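Local coordinates for endo-beta-1,2-glucanase (Talaromyces funiculosus, PDB 6IMV), which hydrolyses internal beta-1,2-glucosidic linkages in beta-1,2-glucan as an endo-acting glycoside hydrolase, at residues Glu250-Thr255 with Thr306-Glu311; Leu169-Tyr174 with Thr255-Phe260; Gly42-Asn47 with Ala429-Asp434. All blocks are in the same frame, centred on the assembly; numbering follows the deposited sequence.

Contact 1. Residues Glu250-Thr255 with Thr306-Glu311. With GLC (alpha-D-glucopyranose), chain D.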
loop_
_atom_site.group_PDB
_atom_site.type_symbol
_atom_site.label_atom_id
_atom_site.label_comp_id
_atom_site.label_asym_id
_atom_site.label_seq_id
_atom_site.Cartn_x
_atom_site.Cartn_y
_atom_site.Cartn_z
ATOM N N GLU A 250 -4.283 -7.899 -3.193
ATOM C CA GLU A 250 -3.545 -6.859 -3.931
ATOM C C GLU A 250 -3.130 -7.360 -5.313
ATOM O O GLU A 250 -2.971 -6.562 -6.237
ATOM C CB GLU A 250 -2.293 -6.389 -3.185
ATOM C CG GLU A 250 -2.484 -6.206 -1.693
ATOM C CD GLU A 250 -2.001 -7.408 -0.911
ATOM O OE1 GLU A 250 -2.805 -8.352 -0.732
ATOM O OE2 GLU A 250 -0.792 -7.426 -0.556
ATOM N N GLY A 251 -2.975 -8.683 -5.447
ATOM C CA GLY A 251 -2.584 -9.312 -6.691
ATOM C C GLY A 251 -3.594 -9.107 -7.809
ATOM O O GLY A 251 -3.265 -9.273 -8.987
ATOM N N GLU A 252 -4.824 -8.722 -7.461
ATOM C CA GLU A 252 -5.865 -8.515 -8.466
ATOM C C GLU A 252 -5.489 -7.375 -9.423
ATOM O O GLU A 252 -5.919 -7.369 -10.587
ATOM C CB GLU A 252 -7.218 -8.264 -7.809
ATOM C CG GLU A 252 -8.372 -8.366 -8.788
ATOM C CD GLU A 252 -9.710 -8.443 -8.085
ATOM O OE1 GLU A 252 -10.306 -7.371 -7.842
ATOM O OE2 GLU A 252 -10.123 -9.569 -7.734
ATOM N N LEU A 253 -4.688 -6.422 -8.948
ATOM C CA LEU A 253 -4.218 -5.317 -9.799
ATOM C C LEU A 253 -3.460 -5.880 -11.007
ATOM O O LEU A 253 -3.638 -5.403 -12.135
ATOM C CB LEU A 253 -3.342 -4.364 -8.980
ATOM C CG LEU A 253 -4.078 -3.520 -7.940
ATOM C CD1 LEU A 253 -3.114 -2.561 -7.260
ATOM C CD2 LEU A 253 -5.238 -2.759 -8.569
ATOM N N PHE A 254 -2.647 -6.917 -10.774
ATOM C CA PHE A 254 -1.865 -7.496 -11.843
ATOM C C PHE A 254 -2.769 -8.244 -12.828
ATOM O O PHE A 254 -2.521 -8.195 -14.038
ATOM C CB PHE A 254 -0.762 -8.422 -11.328
ATOM C CG PHE A 254 0.227 -8.717 -12.420
ATOM C CD1 PHE A 254 1.160 -7.767 -12.790
ATOM C CD2 PHE A 254 0.140 -9.881 -13.164
ATOM C CE1 PHE A 254 2.037 -8.002 -13.838
ATOM C CE2 PHE A 254 1.024 -10.115 -14.206
ATOM C CZ PHE A 254 1.964 -9.177 -14.538
ATOM N N THR A 255 -3.800 -8.925 -12.319
ATOM C CA THR A 255 -4.798 -9.571 -13.172
ATOM C C THR A 255 -5.313 -8.584 -14.229
ATOM O O THR A 255 -5.362 -8.919 -15.413
ATOM C CB THR A 255 -5.981 -10.126 -12.373
ATOM O OG1 THR A 255 -5.476 -10.997 -11.363
ATOM C CG2 THR A 255 -6.967 -10.885 -13.232
ATOM N N THR A 306 -6.559 -4.832 1.196
ATOM C CA THR A 306 -7.552 -3.948 0.578
ATOM C C THR A 306 -6.889 -2.911 -0.351
ATOM O O THR A 306 -7.575 -2.105 -0.964
ATOM C CB THR A 306 -8.389 -3.299 1.692
ATOM O OG1 THR A 306 -9.081 -4.352 2.366
ATOM C CG2 THR A 306 -9.386 -2.277 1.199
ATOM N N TRP A 307 -5.558 -2.987 -0.489
ATOM C CA TRP A 307 -4.690 -2.069 -1.252
ATOM C C TRP A 307 -5.260 -1.699 -2.631
ATOM O O TRP A 307 -5.089 -0.564 -3.071
ATOM C CB TRP A 307 -3.321 -2.732 -1.404
ATOM C CG TRP A 307 -2.154 -1.891 -1.818
ATOM C CD1 TRP A 307 -1.975 -1.211 -2.987
ATOM C CD2 TRP A 307 -0.908 -1.787 -1.099
ATOM N NE1 TRP A 307 -0.724 -0.651 -3.021
ATOM C CE2 TRP A 307 -0.036 -1.002 -1.887
ATOM C CE3 TRP A 307 -0.444 -2.291 0.124
ATOM C CZ2 TRP A 307 1.259 -0.689 -1.476
ATOM C CZ3 TRP A 307 0.840 -1.988 0.525
ATOM C CH2 TRP A 307 1.679 -1.197 -0.267
ATOM N N LYS A 308 -5.874 -2.659 -3.332
ATOM C CA LYS A 308 -6.285 -2.474 -4.728
ATOM C C LYS A 308 -7.235 -1.278 -4.882
ATOM O O LYS A 308 -7.231 -0.634 -5.923
ATOM C CB LYS A 308 -6.929 -3.741 -5.295
ATOM C CG LYS A 308 -8.299 -4.090 -4.729
ATOM C CD LYS A 308 -8.747 -5.495 -5.061
ATOM C CE LYS A 308 -10.188 -5.756 -4.681
ATOM N NZ LYS A 308 -10.651 -7.082 -5.155
ATOM N N VAL A 309 -8.040 -0.982 -3.853
ATOM C CA VAL A 309 -9.083 0.047 -3.961
ATOM C C VAL A 309 -8.446 1.446 -4.008
ATOM O O VAL A 309 -9.105 2.386 -4.431
ATOM C CB VAL A 309 -10.129 -0.061 -2.835
ATOM C CG1 VAL A 309 -10.692 -1.465 -2.735
ATOM C CG2 VAL A 309 -9.588 0.409 -1.493
ATOM N N LEU A 310 -7.173 1.558 -3.599
ATOM C CA LEU A 310 -6.404 2.809 -3.698
ATOM C C LEU A 310 -6.040 3.120 -5.155
ATOM O O LEU A 310 -5.702 4.264 -5.465
ATOM C CB LEU A 310 -5.107 2.715 -2.886
ATOM C CG LEU A 310 -5.225 2.689 -1.363
ATOM C CD1 LEU A 310 -3.895 2.278 -0.750
ATOM C CD2 LEU A 310 -5.662 4.041 -0.816
ATOM N N GLU A 311 -6.025 2.100 -6.018
ATOM C CA GLU A 311 -5.366 2.216 -7.328
ATOM C C GLU A 311 -6.357 2.094 -8.498
ATOM O O GLU A 311 -6.050 2.538 -9.573
ATOM C CB GLU A 311 -4.261 1.167 -7.447
ATOM C CG GLU A 311 -3.228 1.267 -6.335
ATOM C CD GLU A 311 -1.848 0.751 -6.698
ATOM O OE1 GLU A 311 -1.436 0.892 -7.893
ATOM O OE2 GLU A 311 -1.197 0.196 -5.806
HETATM C C1 GLC D . 1.028 -13.162 -0.119
HETATM C C2 GLC D . 1.295 -11.704 -0.422
HETATM C C3 GLC D . 0.352 -10.809 0.361
HETATM C C4 GLC D . -1.084 -11.162 0.016
HETATM C C5 GLC D . -1.317 -12.644 0.312
HETATM C C6 GLC D . -2.699 -13.094 -0.154
HETATM O O1 GLC D . 1.404 -13.358 1.261
HETATM O O2 GLC D . 2.643 -11.415 -0.022
HETATM O O3 GLC D . 0.575 -9.430 0.072
HETATM O O4 GLC D . -1.981 -10.311 0.742
HETATM O O5 GLC D . -0.342 -13.453 -0.358
HETATM O O6 GLC D . -2.836 -12.936 -1.569
#
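Leu253 drives its two methyl branches into the 306-311 loop, and packing is densest there: CD2 lies 3.8 Å from Lys308 CB, while CD1 presses on the carboxylate of Glu311, 3.6 Å from Glu311 CD. OE2 of that carboxylate sits at the edge of the Trp307 ring, in its plane, and takes a weak hydrogen bond from Trp307 NE1 (2.9 Å, N-H...O 128°). The extended Lys308 chain crosses Glu252 obliquely and brings NZ to 2.7 Å from Glu252 OE1, a salt bridge met from 53° above the carboxylate plane. These buried charges have further partners: Pro248 O and Tyr472 OH for Lys308 NZ, Tyr314 OH and Lys276 NZ for Glu252. The contact joins the first turn of helix 252-261 to the loop before helix 318-337, at the sugar-binding site, in a fold consistent with an (alpha/alpha)6 barrel. Toward the sugar the packing thins. Glu250 meets the loop mainly through CG, 3.6 Å from Trp307 CB, and a bend at chi2 (98°) turns CD from the loop toward the glucose. Each carboxylate oxygen takes one sugar hydroxyl, OE1 the O4 at 2.6 Å and OE2 the O3 at 2.5 Å; Asp247 and His304 also bond this sugar.

Contact 2. Residues Leu169-Tyr174 with Thr255-Phe260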
loop_
_atom_site.group_PDB
_atom_site.type_symbol
_atom_site.label_atom_id
_atom_site.label_comp_id
_atom_site.label_asym_id
_atom_site.label_seq_id
_atom_site.Cartn_x
_atom_site.Cartn_y
_atom_site.Cartn_z
ATOM N N LEU A 169 2.675 -1.105 -8.650
ATOM C CA LEU A 169 3.480 -0.050 -9.252
ATOM C C LEU A 169 2.863 0.424 -10.575
ATOM O O LEU A 169 2.833 1.627 -10.858
ATOM C CB LEU A 169 4.905 -0.564 -9.467
ATOM C CG LEU A 169 5.863 0.387 -10.190
ATOM C CD1 LEU A 169 5.916 1.755 -9.529
ATOM C CD2 LEU A 169 7.251 -0.222 -10.258
ATOM N N LEU A 170 2.391 -0.515 -11.398
ATOM C CA LEU A 170 1.981 -0.192 -12.759
ATOM C C LEU A 170 0.775 0.756 -12.763
ATOM O O LEU A 170 0.768 1.742 -13.516
ATOM C CB LEU A 170 1.708 -1.485 -13.527
ATOM C CG LEU A 170 2.972 -2.232 -13.937
ATOM C CD1 LEU A 170 2.655 -3.663 -14.338
ATOM C CD2 LEU A 170 3.683 -1.489 -15.058
ATOM N N TRP A 171 -0.220 0.498 -11.910
ATOM C CA TRP A 171 -1.405 1.376 -11.850
ATOM C C TRP A 171 -1.036 2.707 -11.179
ATOM O O TRP A 171 -1.652 3.729 -11.470
ATOM C CB TRP A 171 -2.597 0.674 -11.184
ATOM C CG TRP A 171 -3.164 -0.416 -12.040
ATOM C CD1 TRP A 171 -3.016 -1.760 -11.854
ATOM C CD2 TRP A 171 -3.936 -0.262 -13.249
ATOM N NE1 TRP A 171 -3.648 -2.447 -12.853
ATOM C CE2 TRP A 171 -4.224 -1.557 -13.721
ATOM C CE3 TRP A 171 -4.412 0.836 -13.972
ATOM C CZ2 TRP A 171 -4.966 -1.786 -14.876
ATOM C CZ3 TRP A 171 -5.136 0.619 -15.124
ATOM C CH2 TRP A 171 -5.419 -0.677 -15.561
ATOM N N ALA A 172 -0.021 2.710 -10.306
ATOM C CA ALA A 172 0.442 3.965 -9.704
ATOM C C ALA A 172 1.070 4.856 -10.790
ATOM O O ALA A 172 0.806 6.056 -10.855
ATOM C CB ALA A 172 1.398 3.698 -8.569
ATOM N N VAL A 173 1.885 4.247 -11.654
ATOM C CA VAL A 173 2.537 4.951 -12.765
ATOM C C VAL A 173 1.474 5.444 -13.757
ATOM O O VAL A 173 1.580 6.545 -14.277
ATOM C CB VAL A 173 3.615 4.078 -13.436
ATOM C CG1 VAL A 173 4.072 4.653 -14.774
ATOM C CG2 VAL A 173 4.810 3.875 -12.515
ATOM N N TYR A 174 0.463 4.608 -14.006
ATOM C CA TYR A 174 -0.692 4.933 -14.855
ATOM C C TYR A 174 -1.343 6.231 -14.347
ATOM O O TYR A 174 -1.568 7.172 -15.129
ATOM C CB TYR A 174 -1.637 3.728 -14.855
ATOM C CG TYR A 174 -2.750 3.704 -15.872
ATOM C CD1 TYR A 174 -2.581 3.080 -17.099
ATOM C CD2 TYR A 174 -4.010 4.195 -15.566
ATOM C CE1 TYR A 174 -3.619 2.986 -18.014
ATOM C CE2 TYR A 174 -5.060 4.110 -16.471
ATOM C CZ TYR A 174 -4.862 3.510 -17.703
ATOM O OH TYR A 174 -5.896 3.421 -18.593
ATOM N N THR A 255 -3.800 -8.925 -12.319
ATOM C CA THR A 255 -4.798 -9.571 -13.172
ATOM C C THR A 255 -5.313 -8.584 -14.229
ATOM O O THR A 255 -5.362 -8.919 -15.413
ATOM C CB THR A 255 -5.981 -10.126 -12.373
ATOM O OG1 THR A 255 -5.476 -10.997 -11.363
ATOM C CG2 THR A 255 -6.967 -10.885 -13.232
ATOM N N TRP A 256 -5.696 -7.380 -13.788
ATOM C CA TRP A 256 -6.227 -6.347 -14.676
ATOM C C TRP A 256 -5.188 -5.939 -15.724
ATOM O O TRP A 256 -5.556 -5.627 -16.873
ATOM C CB TRP A 256 -6.695 -5.120 -13.895
ATOM C CG TRP A 256 -7.955 -5.325 -13.110
ATOM C CD1 TRP A 256 -8.094 -5.239 -11.756
ATOM C CD2 TRP A 256 -9.268 -5.603 -13.635
ATOM N NE1 TRP A 256 -9.399 -5.449 -11.403
ATOM C CE2 TRP A 256 -10.144 -5.668 -12.532
ATOM C CE3 TRP A 256 -9.791 -5.788 -14.922
ATOM C CZ2 TRP A 256 -11.505 -5.927 -12.675
ATOM C CZ3 TRP A 256 -11.139 -6.045 -15.068
ATOM C CH2 TRP A 256 -11.981 -6.109 -13.957
ATOM N N TRP A 257 -3.916 -5.882 -15.312
ATOM C CA TRP A 257 -2.839 -5.528 -16.216
ATOM C C TRP A 257 -2.788 -6.517 -17.390
ATOM O O TRP A 257 -2.737 -6.094 -18.560
ATOM C CB TRP A 257 -1.495 -5.440 -15.490
ATOM C CG TRP A 257 -0.509 -4.621 -16.260
ATOM C CD1 TRP A 257 0.553 -5.063 -16.992
ATOM C CD2 TRP A 257 -0.554 -3.195 -16.437
ATOM N NE1 TRP A 257 1.196 -4.006 -17.580
ATOM C CE2 TRP A 257 0.540 -2.846 -17.254
ATOM C CE3 TRP A 257 -1.395 -2.185 -15.958
ATOM C CZ2 TRP A 257 0.808 -1.521 -17.604
ATOM C CZ3 TRP A 257 -1.134 -0.877 -16.306
ATOM C CH2 TRP A 257 -0.047 -0.554 -17.121
ATOM N N LEU A 258 -2.825 -7.819 -17.075
ATOM C CA LEU A 258 -2.833 -8.872 -18.081
ATOM C C LEU A 258 -4.076 -8.749 -18.964
ATOM O O LEU A 258 -3.969 -8.826 -20.186
ATOM C CB LEU A 258 -2.785 -10.249 -17.408
ATOM C CG LEU A 258 -1.404 -10.719 -16.955
ATOM C CD1 LEU A 258 -1.517 -11.984 -16.123
ATOM C CD2 LEU A 258 -0.494 -10.946 -18.157
ATOM N N GLN A 259 -5.249 -8.570 -18.343
ATOM C CA GLN A 259 -6.498 -8.547 -19.099
ATOM C C GLN A 259 -6.484 -7.403 -20.121
ATOM O O GLN A 259 -6.779 -7.621 -21.286
ATOM C CB GLN A 259 -7.718 -8.395 -18.196
ATOM C CG GLN A 259 -8.974 -8.032 -18.979
ATOM C CD GLN A 259 -10.243 -8.250 -18.196
ATOM O OE1 GLN A 259 -10.232 -8.808 -17.107
ATOM N NE2 GLN A 259 -11.358 -7.827 -18.769
ATOM N N PHE A 260 -6.194 -6.184 -19.671
ATOM C CA PHE A 260 -6.317 -5.028 -20.530
ATOM C C PHE A 260 -5.163 -4.931 -21.534
ATOM O O PHE A 260 -5.393 -4.474 -22.638
ATOM C CB PHE A 260 -6.421 -3.744 -19.711
ATOM C CG PHE A 260 -7.696 -3.635 -18.919
ATOM C CD1 PHE A 260 -8.926 -3.844 -19.522
ATOM C CD2 PHE A 260 -7.666 -3.306 -17.572
ATOM C CE1 PHE A 260 -10.099 -3.728 -18.791
ATOM C CE2 PHE A 260 -8.840 -3.201 -16.841
ATOM C CZ PHE A 260 -10.057 -3.408 -17.451
#
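Trp171 and Trp257 make an edge-to-face (T-shaped) pair across the two helices. The edge of Trp257 is directed at the face of Trp171, with the planes at 87° and the six-membered ring centroids 5.2 Å apart; Trp257 CE3 comes down off-centre, 3.7 Å from Trp171 CE2. Chi1 of Trp257 (-159°) puts CG anti to the backbone N, and the ring end comes nearer helix 163-182. Within its own helix, Trp171 also sets CZ3 3.6 Å above the centre of the Tyr174 ring.

A CH-pi contact holds the indole of Trp257 on its flat side. Leu170 CD1 lies nearly on the ring normal, 3.5 Å from the centroid of the five-membered ring of Trp257, while Leu170 CD2 rests 3.8 Å from Trp257 CZ2, so both methyls spread over the bicycle.

Plain apolar packing closes the remainder: Trp171 CZ2 is 3.9 Å from Trp256 CB, and Trp171 CH2 meets Phe260 CD2 at 4.0 Å, the phenyl arriving at the indole edge.

Polar rim atoms find partners outside the two segments. Trp171 NE1 bonds Leu253 O, Trp256 NE1 bonds Tyr314 OH, Tyr174 OH bonds Glu458 OE1, and Trp257 NE1 has a weak bond to Thr202 OG1.

The helix segments approach to 10.9 Å between axes at 67°, a separation bridged by bulky aromatic side chains rather than by close backbones. Helix 186-210 supplies Trp198 and Met199 nearby, and helix 461-475 covers Trp256 with Arg467 and Ile468. This is helix-to-helix packing in a mainly alpha-helical glycoside hydrolase core, consistent with the (alpha/alpha)6-barrel fold of this enzyme family.

Contact 3. Residues Gly42-Asn47 with Ala429-Asp434. With BGC (beta-D-glucopyranose), chain I.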
loop_
_atom_site.group_PDB
_atom_site.type_symbol
_atom_site.label_atom_id
_atom_site.label_comp_id
_atom_site.label_asym_id
_atom_site.label_seq_id
_atom_site.Cartn_x
_atom_site.Cartn_y
_atom_site.Cartn_z
ATOM N N GLY A 42 5.272 13.832 6.221
ATOM C CA GLY A 42 6.145 14.394 5.207
ATOM C C GLY A 42 7.621 14.393 5.583
ATOM O O GLY A 42 8.475 14.361 4.706
ATOM N N LYS A 43 7.935 14.426 6.882
ATOM C CA LYS A 43 9.326 14.396 7.351
ATOM C C LYS A 43 9.978 13.044 7.053
ATOM O O LYS A 43 11.210 12.947 7.039
ATOM C CB LYS A 43 9.420 14.729 8.844
ATOM C CG LYS A 43 8.949 16.128 9.214
ATOM C CD LYS A 43 9.501 17.200 8.304
ATOM C CE LYS A 43 9.241 18.605 8.809
ATOM N NZ LYS A 43 9.403 19.588 7.713
ATOM N N PHE A 44 9.160 12.014 6.816
ATOM C CA PHE A 44 9.657 10.709 6.371
ATOM C C PHE A 44 10.345 10.851 5.008
ATOM O O PHE A 44 11.295 10.110 4.699
ATOM C CB PHE A 44 8.516 9.694 6.318
ATOM C CG PHE A 44 8.886 8.309 5.844
ATOM C CD1 PHE A 44 9.892 7.584 6.469
ATOM C CD2 PHE A 44 8.185 7.702 4.815
ATOM C CE1 PHE A 44 10.205 6.297 6.059
ATOM C CE2 PHE A 44 8.500 6.414 4.403
ATOM C CZ PHE A 44 9.507 5.715 5.026
ATOM N N HIS A 45 9.864 11.810 4.201
ATOM C CA HIS A 45 10.342 12.008 2.835
ATOM C C HIS A 45 11.658 12.792 2.855
ATOM O O HIS A 45 11.658 14.007 2.647
ATOM C CB HIS A 45 9.282 12.715 1.980
ATOM C CG HIS A 45 9.620 12.715 0.529
ATOM N ND1 HIS A 45 10.374 13.714 -0.050
ATOM C CD2 HIS A 45 9.341 11.832 -0.452
ATOM C CE1 HIS A 45 10.526 13.456 -1.333
ATOM N NE2 HIS A 45 9.895 12.310 -1.607
ATOM N N GLN A 46 12.755 12.078 3.109
ATOM C CA GLN A 46 14.105 12.635 3.140
ATOM C C GLN A 46 15.090 11.565 2.654
ATOM O O GLN A 46 14.864 10.364 2.836
ATOM C CB GLN A 46 14.524 13.039 4.558
ATOM C CG GLN A 46 13.667 14.120 5.189
ATOM C CD GLN A 46 14.248 14.595 6.502
ATOM O OE1 GLN A 46 15.353 15.132 6.530
ATOM N NE2 GLN A 46 13.503 14.428 7.590
ATOM N N ASN A 47 16.192 12.025 2.056
ATOM C CA ASN A 47 17.306 11.183 1.669
ATOM C C ASN A 47 17.803 10.405 2.892
ATOM O O ASN A 47 17.862 10.948 3.995
ATOM C CB ASN A 47 18.447 12.002 1.059
ATOM C CG ASN A 47 19.565 11.119 0.560
ATOM O OD1 ASN A 47 19.327 10.227 -0.243
ATOM N ND2 ASN A 47 20.774 11.325 1.059
ATOM N N ALA A 429 10.691 0.233 16.584
ATOM C CA ALA A 429 11.325 1.544 16.428
ATOM C C ALA A 429 11.832 1.654 14.989
ATOM O O ALA A 429 13.028 1.512 14.699
ATOM C CB ALA A 429 12.422 1.702 17.454
ATOM N N LEU A 430 10.873 1.840 14.080
ATOM C CA LEU A 430 11.079 1.653 12.675
ATOM C C LEU A 430 10.100 2.547 11.904
ATOM O O LEU A 430 9.019 2.875 12.411
ATOM C CB LEU A 430 10.850 0.166 12.381
ATOM C CG LEU A 430 11.079 -0.286 10.938
ATOM C CD1 LEU A 430 12.559 -0.288 10.609
ATOM C CD2 LEU A 430 10.477 -1.660 10.697
ATOM N N LEU A 431 10.513 2.951 10.697
ATOM C CA LEU A 431 9.660 3.622 9.727
ATOM C C LEU A 431 9.661 2.805 8.430
ATOM O O LEU A 431 10.727 2.430 7.971
ATOM C CB LEU A 431 10.208 5.025 9.438
ATOM C CG LEU A 431 10.682 5.842 10.637
ATOM C CD1 LEU A 431 11.465 7.054 10.154
ATOM C CD2 LEU A 431 9.517 6.259 11.525
ATOM N N THR A 432 8.484 2.565 7.837
ATOM C CA THR A 432 8.399 2.000 6.494
ATOM C C THR A 432 7.316 2.724 5.692
ATOM O O THR A 432 6.390 3.294 6.272
ATOM C CB THR A 432 8.110 0.490 6.519
ATOM O OG1 THR A 432 6.810 0.279 7.067
ATOM C CG2 THR A 432 9.129 -0.300 7.317
ATOM N N TRP A 433 7.441 2.681 4.358
ATOM C CA TRP A 433 6.407 3.198 3.453
ATOM C C TRP A 433 5.074 2.520 3.762
ATOM O O TRP A 433 4.040 3.199 3.859
ATOM C CB TRP A 433 6.774 2.998 1.977
ATOM C CG TRP A 433 7.890 3.876 1.515
ATOM C CD1 TRP A 433 9.222 3.621 1.627
ATOM C CD2 TRP A 433 7.777 5.166 0.886
ATOM N NE1 TRP A 433 9.947 4.649 1.099
ATOM C CE2 TRP A 433 9.092 5.616 0.637
ATOM C CE3 TRP A 433 6.704 5.976 0.503
ATOM C CZ2 TRP A 433 9.357 6.846 0.035
ATOM C CZ3 TRP A 433 6.968 7.192 -0.088
ATOM C CH2 TRP A 433 8.275 7.624 -0.308
ATOM N N ASP A 434 5.119 1.185 3.895
ATOM C CA ASP A 434 3.924 0.355 4.097
ATOM C C ASP A 434 3.139 0.816 5.339
ATOM O O ASP A 434 1.907 0.886 5.287
ATOM C CB ASP A 434 4.292 -1.134 4.172
ATOM C CG ASP A 434 4.518 -1.802 2.820
ATOM O OD1 ASP A 434 5.391 -1.352 2.078
ATOM O OD2 ASP A 434 3.838 -2.810 2.532
HETATM C C2 BGC I . 9.920 -7.475 4.776
HETATM C C3 BGC I . 10.332 -6.317 5.701
HETATM C C4 BGC I . 9.630 -4.996 5.327
HETATM C C5 BGC I . 8.126 -5.239 5.135
HETATM C C6 BGC I . 7.363 -3.989 4.688
HETATM C C1 BGC I . 8.404 -7.548 4.652
HETATM O O1 BGC I . 7.952 -8.582 3.774
HETATM O O2 BGC I . 10.373 -8.693 5.340
HETATM O O3 BGC I . 11.749 -6.132 5.677
HETATM O O4 BGC I . 9.854 -3.976 6.323
HETATM O O5 BGC I . 7.919 -6.290 4.183
HETATM O O6 BGC I . 7.816 -3.607 3.391
#
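Thr432, whose carbonyl carbon lies 3.8 Å from Phe44 CZ, has a hydroxyl gripped from two residues: OG1 bonds both Ser435 N and Glu418 OE1. The first bond makes Thr432 the N-cap of helix 433-443, and chi1 of 65° sets OG1 between the backbone N and the carbonyl carbon, where it can reach that amide.

Around this junction the contact is apolar and carried by Phe44. CG stands anti to the backbone N (chi1 179°), and the ring enters between Leu431 and Trp433. Phe44 CE1 touches Leu431 CB at 3.6 Å, these two side chains sliding past each other in opposite directions. The tip of the ring reaches the main chain as well, CZ lying 3.7 Å from Trp433 N. Against Trp433 the pair is edge-to-face: the phenyl edge meets the face of the five-membered ring, planes at 66° and centroids 4.9 Å apart, with Phe44 CE2 displaced toward the rim, 3.8 Å from Trp433 CD2. His45, the centre of an inverse gamma turn, adds a lighter touch of CD2 on Trp433 CH2. Ser50 O accepts from Trp433 NE1, and Tyr90 OH bonds His45 NE2, so both rings also have polar anchors.

Beyond the turn into the helix, the chain faces a bound beta-D-glucopyranose. Thr432 CG2 is 3.9 Å from its O4, and Asp434 OD1, in a salt bridge with Lys82, is 3.6 Å from its O6; Asp60 and Asn348 bond the sugar directly. The contact thus backs a strand-to-helix junction, strand 427-432 running into an N-capped helix, that lines one glucose pocket of the enzyme.

In the fold
All three contacts are largely buried, but their chemistry differs. Contacts 1 and 2 lie about 9 Å apart between centres and share helix 252-261, which gives its beginning to a charged and apolar seam beside the sugar and its later turns to aromatic packing; the Glu311 carboxylate of contact 1 also touches Trp171 and Ala172. Contact 3 sits about 26 Å from contact 2, centre to centre and across the middle of the chain, and ties an N-terminal loop to the antiparallel sheet. It meets contact 1 at Trp307, near Asp434. Contacts 1 and 3 both border bound glucose, whereas contact 2 is plain helix packing, its Leu170 side chain about 13 Å from a bound beta-D-glucopyranose.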